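Local atomic coordinates of chitin-binding type-4 domain-containing protein (Photorhabdus laumondii subsp. laumondii, PDB entry 6T5Z), a protein that probably cleaves chitin oxidatively, as a copper-dependent lytic polysaccharide monooxygenase of family AA10. Residues D48-S53 with A61-T66; Q114-P119 with E142-Y147. All coordinates share one frame; numbering follows the deposited sequence.

Contact 1: D48-S53 with A61-T66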
ATOM      1  N   ASP A  48      12.446   4.405  -6.740  1.00 17.01           N
ATOM      2  CA  ASP A  48      12.500   5.250  -5.554  1.00 14.80           C
ATOM      3  C   ASP A  48      11.860   6.602  -5.849  1.00 15.40           C
ATOM      4  O   ASP A  48      12.014   7.148  -6.941  1.00 15.12           O
ATOM      5  CB  ASP A  48      13.956   5.452  -5.112  1.00 15.82           C
ATOM      6  CG  ASP A  48      14.537   4.234  -4.388  1.00 14.55           C
ATOM      7  OD1 ASP A  48      13.767   3.318  -4.021  1.00 15.37           O
ATOM      8  OD2 ASP A  48      15.769   4.222  -4.161  1.00 16.33           O
ATOM      9  N   GLY A  49      11.135   7.137  -4.867  1.00 14.01           N
ATOM     10  CA  GLY A  49      10.447   8.407  -5.035  1.00 14.37           C
ATOM     11  C   GLY A  49       9.135   8.331  -5.784  1.00 14.26           C
ATOM     12  O   GLY A  49       8.395   9.331  -5.813  1.00 13.52           O
ATOM     13  N   HIS A  50       8.821   7.184  -6.384  1.00 12.67           N
ATOM     14  CA  HIS A  50       7.601   6.969  -7.153  1.00 15.61           C
ATOM     15  C   HIS A  50       6.961   5.644  -6.767  1.00 14.37           C
ATOM     16  O   HIS A  50       6.307   4.988  -7.585  1.00 13.79           O
ATOM     17  CB  HIS A  50       7.890   7.019  -8.650  1.00 15.96           C
ATOM     18  CG  HIS A  50       8.580   8.273  -9.086  1.00 17.43           C
ATOM     19  ND1 HIS A  50       7.895   9.410  -9.455  1.00 20.27           N
ATOM     20  CD2 HIS A  50       9.896   8.576  -9.195  1.00 19.57           C
ATOM     21  CE1 HIS A  50       8.758  10.356  -9.781  1.00 21.34           C
ATOM     22  NE2 HIS A  50       9.978   9.874  -9.636  1.00 19.18           N
ATOM     23  N   ILE A  51       7.146   5.242  -5.511  1.00 13.70           N
ATOM     24  CA  ILE A  51       6.563   3.995  -5.034  1.00 15.30           C
ATOM     25  C   ILE A  51       5.054   4.140  -4.867  1.00 13.31           C
ATOM     26  O   ILE A  51       4.278   3.297  -5.335  1.00 13.92           O
ATOM     27  CB  ILE A  51       7.254   3.565  -3.731  1.00 15.50           C
ATOM     28  CG1 ILE A  51       8.708   3.173  -4.025  1.00 15.67           C
ATOM     29  CG2 ILE A  51       6.519   2.414  -3.089  1.00 15.64           C
ATOM     30  CD1 ILE A  51       9.523   2.950  -2.791  1.00 13.04           C
ATOM     31  N   ALA A  52       4.611   5.236  -4.240  1.00 11.77           N
ATOM     32  CA  ALA A  52       3.185   5.430  -3.993  1.00 10.32           C
ATOM     33  C   ALA A  52       2.383   5.589  -5.281  1.00 10.27           C
ATOM     34  O   ALA A  52       1.224   5.169  -5.326  1.00 10.33           O
ATOM     35  CB  ALA A  52       2.970   6.639  -3.087  1.00 12.03           C
ATOM     36  N   SER A  53       2.966   6.187  -6.317  1.00 11.35           N
ATOM     37  CA  SER A  53       2.301   6.322  -7.604  1.00 14.02           C
ATOM     38  C   SER A  53       2.440   5.093  -8.489  1.00 12.92           C
ATOM     39  O   SER A  53       1.945   5.116  -9.622  1.00 12.19           O
ATOM     40  CB  SER A  53       2.843   7.538  -8.371  1.00 14.15           C
ATOM     41  OG  SER A  53       4.248   7.437  -8.544  1.00 12.13           O
ATOM     42  N   ALA A  61       0.758  12.722  -7.695  1.00 12.13           N
ATOM     43  CA  ALA A  61       0.382  13.433  -6.470  1.00 13.73           C
ATOM     44  C   ALA A  61       0.626  12.579  -5.231  1.00 12.92           C
ATOM     45  O   ALA A  61       0.941  13.111  -4.164  1.00 14.48           O
ATOM     46  CB  ALA A  61      -1.082  13.868  -6.527  1.00 15.68           C
ATOM     47  N   LEU A  62       0.499  11.260  -5.356  1.00 10.30           N
ATOM     48  CA  LEU A  62       0.693  10.388  -4.206  1.00 12.21           C
ATOM     49  C   LEU A  62       2.138  10.358  -3.724  1.00 12.93           C
ATOM     50  O   LEU A  62       2.392   9.884  -2.615  1.00 14.74           O
ATOM     51  CB  LEU A  62       0.253   8.958  -4.534  1.00 12.12           C
ATOM     52  CG  LEU A  62      -1.220   8.784  -4.898  1.00 13.68           C
ATOM     53  CD1 LEU A  62      -1.535   7.315  -5.155  1.00 13.30           C
ATOM     54  CD2 LEU A  62      -2.110   9.345  -3.795  1.00 18.20           C
ATOM     55  N   ASP A  63       3.082  10.842  -4.522  1.00 12.56           N
ATOM     56  CA  ASP A  63       4.487  10.753  -4.142  1.00 12.94           C
ATOM     57  C   ASP A  63       4.912  11.861  -3.196  1.00 11.82           C
ATOM     58  O   ASP A  63       6.034  11.824  -2.679  1.00 13.78           O
ATOM     59  CB  ASP A  63       5.358  10.747  -5.401  1.00 14.23           C
ATOM     60  CG  ASP A  63       5.183   9.484  -6.206  1.00 14.39           C
ATOM     61  OD1 ASP A  63       4.998   8.407  -5.586  1.00 15.05           O
ATOM     62  OD2 ASP A  63       5.211   9.557  -7.452  1.00 17.52           O
ATOM     63  N   ALA A  64       4.051  12.847  -2.956  1.00 12.09           N
ATOM     64  CA  ALA A  64       4.354  13.846  -1.946  1.00 13.49           C
ATOM     65  C   ALA A  64       4.532  13.148  -0.607  1.00 12.24           C
ATOM     66  O   ALA A  64       3.833  12.178  -0.309  1.00 13.26           O
ATOM     67  CB  ALA A  64       3.221  14.870  -1.867  1.00 14.42           C
ATOM     68  N   GLN A  65       5.483  13.626   0.199  1.00 12.68           N
ATOM     69  CA  GLN A  65       5.731  13.015   1.506  1.00 13.58           C
ATOM     70  C   GLN A  65       6.113  14.111   2.497  1.00 12.76           C
ATOM     71  O   GLN A  65       7.234  14.633   2.472  1.00 13.61           O
ATOM     72  CB  GLN A  65       6.802  11.932   1.429  1.00 13.27           C
ATOM     73  CG  GLN A  65       6.898  11.104   2.704  1.00 14.34           C
ATOM     74  CD  GLN A  65       5.559  10.536   3.131  1.00 15.09           C
ATOM     75  OE1 GLN A  65       4.915   9.795   2.380  1.00 15.74           O
ATOM     76  NE2 GLN A  65       5.129  10.883   4.337  1.00 14.11           N
ATOM     77  N   THR A  66       5.158  14.472   3.350  1.00 12.84           N
ATOM     78  CA  THR A  66       5.388  15.326   4.509  1.00 13.92           C
ATOM     79  C   THR A  66       4.557  14.763   5.650  1.00 13.97           C
ATOM     80  O   THR A  66       3.623  13.987   5.434  1.00 14.46           O
ATOM     81  CB  THR A  66       4.988  16.797   4.276  1.00 14.49           C
ATOM     82  OG1 THR A  66       3.561  16.883   4.175  1.00 17.36           O
ATOM     83  CG2 THR A  66       5.619  17.360   3.005  1.00 14.53           C
TER
HETATM   84  O   HOH W   1       6.616   7.348  -3.684  1.00 12.71           O
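Asp-63 OD1 is held from two sources: the backbone amide of Ser-53, N to OD1 3.1 Å, and water 1, which donates to it at 2.7 Å. The amide meets OD1 on the syn side but from 32° out of the carboxylate plane. The other oxygen takes the hydroxyl of the same serine through its syn lone pair, Ser-53 OG to Asp-63 OD2 2.6 Å. Bonds from one residue to both oxygens limit rotation of the carboxylate about its CB-CG bond. The OG of Ser-53 sits between its own backbone N and carbonyl carbon (chi1 57°), a torsion that keeps it close to that N and lets one residue serve both oxygens. A further hydrogen bond, weak, comes from the ring of His-50, ND1 to Asp-63 OD2 3.4 Å; ring and carboxylate planes stand 89° apart. Water 1 also accepts from Ala-52 N at 3.0 Å, linking segment 48-53 to the aspartate once more. These donors would probably favour the charged form of Asp-63. Beside the polar network, Ala-52 points its methyl at the 3-10 turn: CB packs on Leu-62 CB at 3.9 Å and lies against the Leu-62 carbonyl. The CD1 branch of Leu-62 reaches the Ala-52 carbonyl oxygen, 3.5 Å away, and the same leucine touches Cys-14 of helix 10-14. An aspartate carboxylate capturing hydroxyl and amide of one serine here ties together the irregular connection between strands 36-38 and 73-76, probably part of the loop-rich region, often called L2, of the AA10 β-sandwich.

Contact 2: Q114-P119 with E142-Y147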
ATOM      1  N   GLN A 114      13.852   3.877   2.814  1.00 13.15           N
ATOM      2  CA  GLN A 114      12.861   4.253   3.816  1.00 12.76           C
ATOM      3  C   GLN A 114      12.052   3.067   4.323  1.00 15.46           C
ATOM      4  O   GLN A 114      11.439   3.169   5.394  1.00 15.67           O
ATOM      5  CB  GLN A 114      11.918   5.312   3.238  1.00 13.80           C
ATOM      6  CG  GLN A 114      12.596   6.667   2.994  1.00 12.63           C
ATOM      7  CD  GLN A 114      12.295   7.678   4.088  1.00 12.93           C
ATOM      8  OE1 GLN A 114      12.731   7.528   5.233  1.00 15.00           O
ATOM      9  NE2 GLN A 114      11.549   8.730   3.732  1.00 12.66           N
ATOM     10  N   PHE A 115      12.040   1.956   3.583  1.00 15.56           N
ATOM     11  CA  PHE A 115      11.253   0.772   3.903  1.00 15.39           C
ATOM     12  C   PHE A 115      12.149  -0.337   4.430  1.00 15.00           C
ATOM     13  O   PHE A 115      13.315  -0.442   4.050  1.00 17.94           O
ATOM     14  CB  PHE A 115      10.516   0.256   2.656  1.00 14.67           C
ATOM     15  CG  PHE A 115       9.218   0.949   2.378  1.00 13.34           C
ATOM     16  CD1 PHE A 115       8.094   0.644   3.120  1.00 12.14           C
ATOM     17  CD2 PHE A 115       9.113   1.880   1.350  1.00 13.67           C
ATOM     18  CE1 PHE A 115       6.877   1.279   2.864  1.00 14.45           C
ATOM     19  CE2 PHE A 115       7.903   2.510   1.085  1.00 14.56           C
ATOM     20  CZ  PHE A 115       6.783   2.200   1.843  1.00 14.52           C
ATOM     21  N   ASN A 116      11.602  -1.160   5.320  0.60 13.83           N
ATOM     22  CA  ASN A 116      12.246  -2.433   5.609  0.60 15.33           C
ATOM     23  C   ASN A 116      12.406  -3.215   4.309  0.60 16.54           C
ATOM     24  O   ASN A 116      11.583  -3.111   3.395  0.60 17.06           O
ATOM     25  CB  ASN A 116      11.434  -3.230   6.633  0.60 17.26           C
ATOM     26  CG  ASN A 116      11.542  -2.655   8.039  0.60 19.91           C
ATOM     27  OD1 ASN A 116      12.594  -2.156   8.440  0.60 21.24           O
ATOM     28  ND2 ASN A 116      10.449  -2.721   8.794  0.60 21.12           N
ATOM     29  N   SER A 117      13.501  -3.975   4.210  1.00 17.64           N
ATOM     30  CA  SER A 117      13.819  -4.627   2.944  1.00 16.97           C
ATOM     31  C   SER A 117      12.955  -5.852   2.681  1.00 17.80           C
ATOM     32  O   SER A 117      12.786  -6.237   1.524  1.00 16.90           O
ATOM     33  CB  SER A 117      15.296  -5.012   2.897  1.00 21.28           C
ATOM     34  OG  SER A 117      15.565  -6.069   3.802  1.00 23.85           O
ATOM     35  N   THR A 118      12.405  -6.468   3.708  1.00 14.83           N
ATOM     36  CA  THR A 118      11.580  -7.644   3.511  1.00 15.01           C
ATOM     37  C   THR A 118      10.199  -7.382   4.088  1.00 16.74           C
ATOM     38  O   THR A 118      10.035  -6.509   4.949  1.00 15.98           O
ATOM     39  CB  THR A 118      12.198  -8.878   4.182  1.00 16.17           C
ATOM     40  OG1 THR A 118      12.360  -8.617   5.578  1.00 20.06           O
ATOM     41  CG2 THR A 118      13.541  -9.221   3.549  1.00 16.90           C
ATOM     42  N   PRO A 119       9.178  -8.091   3.609  1.00 16.88           N
ATOM     43  CA  PRO A 119       7.823  -7.862   4.110  1.00 16.25           C
ATOM     44  C   PRO A 119       7.663  -8.363   5.534  1.00 17.30           C
ATOM     45  O   PRO A 119       8.301  -9.337   5.941  1.00 19.33           O
ATOM     46  CB  PRO A 119       6.955  -8.683   3.149  1.00 16.67           C
ATOM     47  CG  PRO A 119       7.851  -9.790   2.712  1.00 18.02           C
ATOM     48  CD  PRO A 119       9.196  -9.116   2.545  1.00 17.64           C
ATOM     49  N   GLU A 142       7.558  -5.735  16.137  1.00 22.77           N
ATOM     50  CA  GLU A 142       7.579  -5.201  17.490  1.00 24.68           C
ATOM     51  C   GLU A 142       8.212  -3.816  17.518  1.00 21.94           C
ATOM     52  O   GLU A 142       9.052  -3.468  16.682  1.00 18.70           O
ATOM     53  CB  GLU A 142       8.329  -6.141  18.433  1.00 30.39           C
ATOM     54  CG  GLU A 142       7.684  -7.512  18.570  1.00 34.47           C
ATOM     55  N   GLY A 143       7.793  -3.020  18.500  1.00 22.34           N
ATOM     56  CA  GLY A 143       8.413  -1.733  18.725  1.00 22.53           C
ATOM     57  C   GLY A 143       7.932  -0.619  17.832  1.00 22.09           C
ATOM     58  O   GLY A 143       8.571   0.434  17.774  1.00 24.60           O
ATOM     59  N   TYR A 144       6.827  -0.808  17.130  1.00 19.59           N
ATOM     60  CA  TYR A 144       6.362   0.225  16.220  1.00 20.74           C
ATOM     61  C   TYR A 144       5.370   1.157  16.896  1.00 20.42           C
ATOM     62  O   TYR A 144       4.495   0.730  17.660  1.00 18.29           O
ATOM     63  CB  TYR A 144       5.738  -0.376  14.965  1.00 18.89           C
ATOM     64  CG  TYR A 144       6.755  -0.499  13.861  1.00 19.69           C
ATOM     65  CD1 TYR A 144       6.764   0.395  12.792  1.00 17.43           C
ATOM     66  CD2 TYR A 144       7.754  -1.467  13.923  1.00 17.84           C
ATOM     67  CE1 TYR A 144       7.709   0.297  11.780  1.00 16.78           C
ATOM     68  CE2 TYR A 144       8.705  -1.571  12.920  1.00 17.97           C
ATOM     69  CZ  TYR A 144       8.680  -0.692  11.855  1.00 17.42           C
ATOM     70  OH  TYR A 144       9.618  -0.800  10.861  1.00 14.75           O
ATOM     71  N   GLN A 145       5.536   2.438  16.614  1.00 19.53           N
ATOM     72  CA  GLN A 145       4.592   3.452  17.043  1.00 22.92           C
ATOM     73  C   GLN A 145       4.803   4.664  16.153  1.00 24.75           C
ATOM     74  O   GLN A 145       5.828   4.790  15.478  1.00 25.98           O
ATOM     75  CB  GLN A 145       4.774   3.805  18.519  1.00 28.88           C
ATOM     76  CG  GLN A 145       6.188   4.217  18.879  1.00 34.90           C
ATOM     77  CD  GLN A 145       6.429   4.217  20.374  1.00 41.34           C
ATOM     78  OE1 GLN A 145       6.370   3.168  21.026  1.00 43.24           O
ATOM     79  NE2 GLN A 145       6.694   5.394  20.931  1.00 43.30           N
ATOM     80  N   GLY A 146       3.814   5.535  16.147  1.00 16.82           N
ATOM     81  CA  GLY A 146       3.927   6.797  15.442  1.00 19.26           C
ATOM     82  C   GLY A 146       3.470   6.671  14.004  1.00 16.13           C
ATOM     83  O   GLY A 146       2.792   5.713  13.613  1.00 15.04           O
ATOM     84  N   TYR A 147       3.858   7.662  13.204  1.00 16.40           N
ATOM     85  CA  TYR A 147       3.459   7.715  11.804  1.00 13.89           C
ATOM     86  C   TYR A 147       4.332   6.771  10.986  1.00 13.14           C
ATOM     87  O   TYR A 147       5.557   6.913  10.965  1.00 15.85           O
ATOM     88  CB  TYR A 147       3.559   9.146  11.272  1.00 13.36           C
ATOM     89  CG  TYR A 147       3.278   9.313   9.776  1.00 12.61           C
ATOM     90  CD1 TYR A 147       2.391   8.483   9.093  1.00 11.23           C
ATOM     91  CD2 TYR A 147       3.919  10.318   9.051  1.00 13.70           C
ATOM     92  CE1 TYR A 147       2.156   8.655   7.719  1.00 14.19           C
ATOM     93  CE2 TYR A 147       3.693  10.496   7.701  1.00 13.61           C
ATOM     94  CZ  TYR A 147       2.809   9.664   7.042  1.00 14.46           C
ATOM     95  OH  TYR A 147       2.598   9.875   5.698  1.00 13.25           O
TER
HETATM   96  O   HOH W   2      12.822  -1.044  11.128  1.00 25.26           O
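The amide nitrogen of Asn-116 reaches the phenol oxygen of Tyr-144, the two side chains coming from opposite directions. That oxygen donates its own hydrogen to the backbone carbonyl of Thr-100 and accepts from Asn-116 ND2 and from water 2, so that three polar groups bond to the hydroxyl of this buried tyrosine. ND2 lies 2.9 Å from Tyr-144 OH with an N-H...O angle of 140°; the bond is noticeably bent, and the oxygen lies 25° out of the amide plane. Asn-116 is modelled in two conformers, and the bonds described hold for one of them. Amide and ring planes stand 78° apart, and contact is confined to the polar ends: the nearest ring atom, Tyr-144 CZ, is 4.1 Å from Asn-116 ND2. The two side chains together span the gap between the loops, whose nearest CA atoms, those of Asn-116 and Tyr-144, remain 12.4 Å apart. Water 2 bridges the same two groups, donating to Asn-116 OD1 at 2.9 Å and to Tyr-144 OH at 3.2 Å; both ends of the amide are thereby linked to the phenol, one directly and one through solvent. The Tyr-144 side chain touches Ile-99 and Leu-102, while the backbone of Asn-116 is hydrogen-bonded to that of Ile-99. Both loops therefore gather at the end of strand 92-99. This is a polar side-chain bridge between interstrand loops, away from the copper site, joining the connection that leads into strand 121-126 to the one entering strand 148-156 in the β-sandwich of an AA10 enzyme.

Overall arrangement
After strand 2-6, helix 10-14 and strand 36-38, the chain enters the long connection to strand 73-76, where contact 1 closes a short loop with seven residues between its segments. Contact 2 opens only after strand 92-99 and spans 22 intervening residues, including strands 121-126 and 133-139. The two loops follow in series, neither nested nor crossed, with centres about 17 Å apart. They nevertheless touch: Gln-65 NE2 lies 3.0 Å from Tyr-147 OH, a probable hydrogen bond, and Ile-51 packs on Phe-115. Contact 1 lies within the irregular region, contact 2 joins two loops of the β-sandwich, and these touches bring the two together.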